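Local coordinates for protein PA-I Galactophilic Lectin (Enterobacter cloacae, PDB 6YGQ) that probably binds galactose-containing sugars through a calcium ion, as a lectin domain related to the galactophilic lectin PA-IL, at residues 47-52 and 103-108. Sequence-based numbering, arbitrary orientation.
Sequences GEIITI and KYRWSV
Thr51 OG1 is gripped by two groups: it accepts the backbone N-H of Arg105, with N 3.0 Å from OG1 and an almost straight bond (170°), and it is also hydrogen-bonded to the carboxylate of Glu139 of the same chain. The hydroxyl reaches Arg105 because it stands anti to its own carbonyl carbon (chi1 -72°), while Thr51 CG2 lies near CD1 of the Tyr104 ring. This side-chain bond takes up the Arg105 amide at a beta bulge. Ile52 and Lys103 form one hydrogen-bonded antiparallel pair, Ile50 and Trp106 the next, and between them Tyr104 and Arg105 together stand opposite Thr51. Arg105 has positive phi, and the chain turns a corner there. Beyond the bulge, Trp106 N donates to Ile50 O at 2.7 Å, and Val108 N to Glu48 O at 2.8 Å. The two strands, 49-59 and 102-107, are thus joined in the larger antiparallel sheet of this PA-IL-like beta fold, whose other sheet supplies Leu44 against Ile50 and Val108. On that side Ile50 and Trp106 run side by side, with Ile50 CD1 3.8 Å from Trp106 CE3; Ile52 CD1 approaches the same CE3 at 4.0 Å. Lys103 CD lies over one face of the indole, offset toward the rim. Ile50 CG1 sits between its backbone N and carbonyl carbon (chi1 63°) and meets Val108 CG2 at 3.9 Å. Across the sheet, Ile49 CG2 packs 3.5 Å from Arg105 CA. Arg105 CG covers the centre of the Tyr104 ring, and both residues reach Glu139 of the second subunit, Arg105 by a salt bridge and Tyr104 OH by a hydrogen bond. Past Ser107, Gly47 N donates to Val108 O at 2.9 Å.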
ATOM      1  N   GLY A  47      -2.853  14.989  19.076  1.00 31.32           N
ATOM      2  CA  GLY A  47      -4.220  15.265  18.715  1.00 34.08           C
ATOM      3  C   GLY A  47      -4.427  15.648  17.265  1.00 33.25           C
ATOM      4  O   GLY A  47      -5.560  15.574  16.776  1.00 32.52           O
ATOM      5  N   GLU A  48      -3.373  16.068  16.570  1.00 36.02           N
ATOM      6  CA  GLU A  48      -3.476  16.293  15.136  1.00 33.85           C
ATOM      7  C   GLU A  48      -3.778  14.974  14.433  1.00 31.62           C
ATOM      8  O   GLU A  48      -3.424  13.894  14.913  1.00 31.77           O
ATOM      9  CB  GLU A  48      -2.182  16.909  14.600  1.00 31.58           C
ATOM     10  CG  GLU A  48      -1.906  18.314  15.136  1.00 35.22           C
ATOM     11  CD  GLU A  48      -0.583  18.895  14.659  1.00 37.09           C
ATOM     12  OE1 GLU A  48       0.277  18.129  14.179  1.00 36.32           O
ATOM     13  OE2 GLU A  48      -0.402  20.126  14.769  1.00 39.62           O
ATOM     14  N   ILE A  49      -4.459  15.063  13.293  1.00 24.94           N
ATOM     15  CA  ILE A  49      -4.830  13.893  12.503  1.00 22.33           C
ATOM     16  C   ILE A  49      -4.063  13.952  11.190  1.00 21.56           C
ATOM     17  O   ILE A  49      -4.146  14.947  10.459  1.00 23.65           O
ATOM     18  CB  ILE A  49      -6.345  13.828  12.251  1.00 23.66           C
ATOM     19  CG1 ILE A  49      -7.108  13.861  13.576  1.00 25.56           C
ATOM     20  CG2 ILE A  49      -6.695  12.567  11.469  1.00 22.37           C
ATOM     21  CD1 ILE A  49      -8.616  13.910  13.414  1.00 27.86           C
ATOM     22  N   ILE A  50      -3.324  12.884  10.885  1.00 19.26           N
ATOM     23  CA  ILE A  50      -2.545  12.807   9.660  1.00 19.74           C
ATOM     24  C   ILE A  50      -2.804  11.470   8.981  1.00 19.38           C
ATOM     25  O   ILE A  50      -3.249  10.502   9.601  1.00 19.76           O
ATOM     26  CB  ILE A  50      -1.030  12.996   9.909  1.00 18.73           C
ATOM     27  CG1 ILE A  50      -0.471  11.887  10.802  1.00 19.17           C
ATOM     28  CG2 ILE A  50      -0.761  14.361  10.527  1.00 18.32           C
ATOM     29  CD1 ILE A  50       1.046  11.831  10.818  1.00 18.08           C
ATOM     30  N   THR A  51      -2.512  11.432   7.685  1.00 16.68           N
ATOM     31  CA  THR A  51      -2.609  10.217   6.891  1.00 16.76           C
ATOM     32  C   THR A  51      -1.272   9.976   6.209  1.00 15.99           C
ATOM     33  O   THR A  51      -0.709  10.890   5.599  1.00 17.35           O
ATOM     34  CB  THR A  51      -3.733  10.317   5.856  1.00 17.53           C
ATOM     35  OG1 THR A  51      -5.001  10.250   6.523  1.00 17.58           O
ATOM     36  CG2 THR A  51      -3.624   9.189   4.840  1.00 17.61           C
ATOM     37  N   ILE A  52      -0.766   8.752   6.321  1.00 15.17           N
ATOM     38  CA  ILE A  52       0.490   8.352   5.699  1.00 14.41           C
ATOM     39  C   ILE A  52       0.181   7.275   4.668  1.00 15.08           C
ATOM     40  O   ILE A  52      -0.556   6.326   4.958  1.00 16.03           O
ATOM     41  CB  ILE A  52       1.505   7.844   6.740  1.00 14.39           C
ATOM     42  CG1 ILE A  52       1.686   8.869   7.862  1.00 13.72           C
ATOM     43  CG2 ILE A  52       2.842   7.551   6.071  1.00 14.31           C
ATOM     44  CD1 ILE A  52       2.226   8.276   9.152  1.00 12.98           C
ATOM     45  N   LYS A 103      -1.587   4.480   6.818  1.00 20.35           N
ATOM     46  CA  LYS A 103      -2.148   4.751   8.136  1.00 21.01           C
ATOM     47  C   LYS A 103      -3.107   5.922   7.972  1.00 21.30           C
ATOM     48  O   LYS A 103      -2.673   7.068   7.818  1.00 21.68           O
ATOM     49  CB  LYS A 103      -1.060   5.063   9.157  1.00 21.99           C
ATOM     50  CG  LYS A 103      -1.480   4.747  10.575  1.00 25.03           C
ATOM     51  CD  LYS A 103      -0.384   5.077  11.568  1.00 26.63           C
ATOM     52  CE  LYS A 103      -0.308   4.031  12.674  1.00 29.37           C
ATOM     53  NZ  LYS A 103      -1.577   3.879  13.437  1.00 34.60           N
ATOM     54  N   TYR A 104      -4.402   5.635   7.999  1.00 16.55           N
ATOM     55  CA  TYR A 104      -5.429   6.584   7.591  1.00 18.01           C
ATOM     56  C   TYR A 104      -6.034   7.271   8.806  1.00 19.22           C
ATOM     57  O   TYR A 104      -6.480   6.607   9.748  1.00 20.04           O
ATOM     58  CB  TYR A 104      -6.507   5.852   6.789  1.00 19.34           C
ATOM     59  CG  TYR A 104      -7.609   6.721   6.234  1.00 21.26           C
ATOM     60  CD1 TYR A 104      -7.359   7.636   5.221  1.00 21.54           C
ATOM     61  CD2 TYR A 104      -8.908   6.605   6.709  1.00 23.38           C
ATOM     62  CE1 TYR A 104      -8.373   8.422   4.706  1.00 23.30           C
ATOM     63  CE2 TYR A 104      -9.925   7.387   6.202  1.00 25.44           C
ATOM     64  CZ  TYR A 104      -9.653   8.293   5.201  1.00 25.38           C
ATOM     65  OH  TYR A 104     -10.665   9.073   4.694  1.00 27.69           O
ATOM     66  N   ARG A 105      -6.047   8.603   8.775  1.00 21.76           N
ATOM     67  CA  ARG A 105      -6.634   9.422   9.833  1.00 23.60           C
ATOM     68  C   ARG A 105      -6.103   9.004  11.202  1.00 23.89           C
ATOM     69  O   ARG A 105      -6.848   8.650  12.118  1.00 24.26           O
ATOM     70  CB  ARG A 105      -8.162   9.350   9.785  1.00 24.50           C
ATOM     71  CG  ARG A 105      -8.754  10.015   8.561  1.00 25.44           C
ATOM     72  CD  ARG A 105     -10.265  10.134   8.653  1.00 31.78           C
ATOM     73  NE  ARG A 105     -10.794  10.847   7.495  1.00 39.74           N
ATOM     74  CZ  ARG A 105     -10.807  12.171   7.372  1.00 50.60           C
ATOM     75  NH1 ARG A 105     -10.332  12.940   8.344  1.00 64.18           N
ATOM     76  NH2 ARG A 105     -11.302  12.727   6.274  1.00 47.14           N
ATOM     77  N   TRP A 106      -4.781   9.054  11.319  1.00 23.42           N
ATOM     78  CA  TRP A 106      -4.095   8.695  12.551  1.00 21.60           C
ATOM     79  C   TRP A 106      -4.117   9.877  13.504  1.00 21.65           C
ATOM     80  O   TRP A 106      -3.600  10.952  13.181  1.00 21.54           O
ATOM     81  CB  TRP A 106      -2.658   8.285  12.237  1.00 19.46           C
ATOM     82  CG  TRP A 106      -1.839   7.885  13.425  1.00 20.32           C
ATOM     83  CD1 TRP A 106      -2.285   7.304  14.575  1.00 22.09           C
ATOM     84  CD2 TRP A 106      -0.421   8.026  13.572  1.00 20.77           C
ATOM     85  NE1 TRP A 106      -1.233   7.076  15.431  1.00 22.68           N
ATOM     86  CE2 TRP A 106      -0.077   7.511  14.837  1.00 22.13           C
ATOM     87  CE3 TRP A 106       0.592   8.537  12.755  1.00 20.58           C
ATOM     88  CZ2 TRP A 106       1.235   7.493  15.304  1.00 22.16           C
ATOM     89  CZ3 TRP A 106       1.894   8.520  13.220  1.00 20.33           C
ATOM     90  CH2 TRP A 106       2.204   8.000  14.481  1.00 21.18           C
ATOM     91  N   SER A 107      -4.708   9.704  14.674  1.00 26.22           N
ATOM     92  CA  SER A 107      -4.657  10.747  15.685  1.00 29.75           C
ATOM     93  C   SER A 107      -3.317  10.651  16.391  1.00 28.90           C
ATOM     94  O   SER A 107      -3.072   9.715  17.168  1.00 31.09           O
ATOM     95  CB  SER A 107      -5.812  10.648  16.666  1.00 35.72           C
ATOM     96  OG  SER A 107      -5.856  11.793  17.504  1.00 40.39           O
ATOM     97  N   VAL A 108      -2.445  11.622  16.141  1.00 23.29           N
ATOM     98  CA  VAL A 108      -1.064  11.585  16.618  1.00 21.85           C
ATOM     99  C   VAL A 108      -1.064  11.510  18.138  1.00 21.80           C
ATOM    100  O   VAL A 108      -1.714  12.342  18.803  1.00 23.77           O
ATOM    101  CB  VAL A 108      -0.292  12.822  16.123  1.00 23.20           C
ATOM    102  CG1 VAL A 108       1.133  12.805  16.658  1.00 24.19           C
ATOM    103  CG2 VAL A 108      -0.297  12.876  14.600  1.00 20.81           C
TER
HETATM  104  O   HOH W   1      -7.477  13.699  17.472  1.00 43.06           O